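Local coordinates for protein CDA peptide synthetase I (Streptomyces coelicolor, PDB 5DUA) that belongs to the condensation-domain family of nonribosomal peptide synthetases, built from two lobes of the CoA-dependent acyltransferase fold, at residues G11-Q16 / G307-R312. The protein carries 1 engineered substitution. Sequence-based numbering, arbitrary orientation.
With 5FQ (N-pentyl-L-alaninamide), chain E.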
loop_
_atom_site.group_PDB
_atom_site.type_symbol
_atom_site.label_atom_id
_atom_site.label_comp_id
_atom_site.label_asym_id
_atom_site.label_seq_id
_atom_site.Cartn_x
_atom_site.Cartn_y
_atom_site.Cartn_z
ATOM N N GLY B 11 21.213 5.618 4.727
ATOM C CA GLY B 11 20.647 4.588 5.568
ATOM C C GLY B 11 19.257 4.189 5.097
ATOM O O GLY B 11 18.488 5.015 4.597
ATOM N N LEU B 12 18.942 2.910 5.248
ATOM C CA LEU B 12 17.608 2.402 4.964
ATOM C C LEU B 12 16.685 2.667 6.139
ATOM O O LEU B 12 17.121 2.767 7.287
ATOM C CB LEU B 12 17.650 0.901 4.660
ATOM C CG LEU B 12 17.941 0.510 3.208
ATOM C CD1 LEU B 12 19.299 0.995 2.771
ATOM C CD2 LEU B 12 17.845 -0.989 3.019
ATOM N N THR B 13 15.401 2.789 5.855
ATOM C CA THR B 13 14.407 2.831 6.913
ATOM C C THR B 13 14.285 1.429 7.476
ATOM O O THR B 13 14.765 0.463 6.863
ATOM C CB THR B 13 13.037 3.287 6.409
ATOM O OG1 THR B 13 12.539 2.302 5.499
ATOM C CG2 THR B 13 13.126 4.629 5.732
ATOM N N SER B 14 13.613 1.308 8.612
ATOM C CA SER B 14 13.305 -0.007 9.179
ATOM C C SER B 14 12.545 -0.878 8.196
ATOM O O SER B 14 12.909 -2.033 7.986
ATOM C CB SER B 14 12.495 0.129 10.465
ATOM O OG SER B 14 13.288 0.658 11.505
ATOM N N ALA B 15 11.504 -0.325 7.580
ATOM C CA ALA B 15 10.701 -1.087 6.628
ATOM C C ALA B 15 11.543 -1.518 5.425
ATOM O O ALA B 15 11.394 -2.636 4.902
ATOM C CB ALA B 15 9.492 -0.262 6.168
ATOM N N GLN B 16 12.416 -0.635 4.972
ATOM C CA GLN B 16 13.288 -0.975 3.853
ATOM C C GLN B 16 14.272 -2.085 4.228
ATOM O O GLN B 16 14.528 -2.979 3.419
ATOM C CB GLN B 16 14.053 0.244 3.370
ATOM C CG GLN B 16 13.198 1.267 2.618
ATOM C CD GLN B 16 13.985 2.506 2.220
ATOM O OE1 GLN B 16 14.710 3.092 3.034
ATOM N NE2 GLN B 16 13.860 2.904 0.956
ATOM N N GLY B 307 8.802 7.181 -0.104
ATOM C CA GLY B 307 9.677 6.132 0.370
ATOM C C GLY B 307 8.893 4.948 0.865
ATOM O O GLY B 307 7.751 4.745 0.467
ATOM N N MET B 308 9.536 4.144 1.706
ATOM C CA MET B 308 8.932 2.941 2.252
ATOM C C MET B 308 9.191 2.873 3.740
ATOM O O MET B 308 10.307 2.524 4.176
ATOM C CB MET B 308 9.496 1.708 1.551
ATOM C CG MET B 308 9.244 0.395 2.275
ATOM S SD MET B 308 7.531 0.183 2.771
ATOM C CE MET B 308 7.482 -1.576 3.090
ATOM N N VAL B 309 8.170 3.208 4.524
ATOM C CA VAL B 309 8.301 3.266 5.978
ATOM C C VAL B 309 7.136 2.628 6.683
ATOM O O VAL B 309 7.100 2.631 7.909
ATOM C CB VAL B 309 8.417 4.728 6.521
ATOM C CG1 VAL B 309 9.838 5.265 6.376
ATOM C CG2 VAL B 309 7.426 5.632 5.856
ATOM N N SER B 310 6.186 2.079 5.924
ATOM C CA SER B 310 4.985 1.513 6.522
ATOM C C SER B 310 5.285 0.336 7.465
ATOM O O SER B 310 6.295 -0.367 7.350
ATOM C CB SER B 310 4.005 1.069 5.447
ATOM O OG SER B 310 4.644 0.242 4.499
ATOM N N ASN B 311 4.365 0.157 8.399
ATOM C CA ASN B 311 4.498 -0.799 9.471
ATOM C C ASN B 311 3.203 -1.569 9.510
ATOM O O ASN B 311 2.165 -1.032 9.127
ATOM C CB ASN B 311 4.775 -0.061 10.780
ATOM C CG ASN B 311 5.207 -0.973 11.910
ATOM O OD1 ASN B 311 5.683 -2.099 11.699
ATOM N ND2 ASN B 311 5.063 -0.475 13.133
ATOM N N ARG B 312 3.262 -2.832 9.909
ATOM C CA ARG B 312 2.055 -3.620 10.097
ATOM C C ARG B 312 1.994 -4.123 11.533
ATOM O O ARG B 312 2.966 -4.663 12.030
ATOM C CB ARG B 312 2.014 -4.793 9.117
ATOM C CG ARG B 312 0.781 -5.675 9.307
ATOM C CD ARG B 312 0.666 -6.750 8.244
ATOM N NE ARG B 312 1.970 -7.133 7.715
ATOM C CZ ARG B 312 2.214 -7.432 6.441
ATOM N NH1 ARG B 312 1.238 -7.397 5.533
ATOM N NH2 ARG B 312 3.448 -7.769 6.074
HETATM C C01 5FQ E . 9.349 -6.911 5.844
HETATM C C02 5FQ E . 8.749 -5.640 5.266
HETATM C C03 5FQ E . 7.492 -5.157 5.996
HETATM C C04 5FQ E . 6.205 -5.789 5.456
HETATM C C05 5FQ E . 5.854 -5.329 4.039
HETATM N N06 5FQ E . 4.678 -4.465 3.966
HETATM C C07 5FQ E . 3.650 -4.684 3.132
HETATM O O08 5FQ E . 3.595 -5.652 2.383
HETATM C C09 5FQ E . 2.523 -3.679 3.143
HETATM C C10 5FQ E . 1.406 -4.147 4.073
HETATM N N11 5FQ E . 1.952 -3.532 1.788
HETATM O O HOH W 1 10.355 2.205 8.512
#
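Thr13 holds OG1 between its own backbone N and carbonyl carbon (chi1 65°), and Met308 carries CG anti to the backbone N and turns about its CB-CG bond (chi2 49°). The Thr13 torsion turns its hydroxyl to the backbone of Met308. Thr13 OG1 donates to Met308 O at 2.6 Å, nearly in line with the C=O bond. The same OG1 accepts from Gln16 N at 3.0 Å. Thr13 N in turn donates to Gln16 OE1 at 2.9 Å, on an in-plane lone pair, with the N-H...O angle nearly straight (174°). This is a capping box at the start of helix 14-25. The bend in Met308 lays its SD and CE against Ala15 CB, with CE 3.9 Å from that methyl. The Gln16 and Met308 side chains run past each other in opposite senses, with CG of Gln16 against CB of Met308. The Thr13 and Val309 side chains meet at about a right angle, and Thr13 CG2 presses on Val309 CG1 at 3.4 Å, a tight fit. A water accepts from Ala15 N at 2.9 Å and donates weakly to Val309 O. Met308 CE also reaches N-pentyl-L-alaninamide, 4.1 Å from its N06. Val309 N is hydrogen-bonded to the Asp162 carboxylate, and the Arg346 guanidinium to Val309 O. The N-cap hydroxyl thus both caps the helix and ties it to the buried loop leading into strand 311-318, beside the ligand.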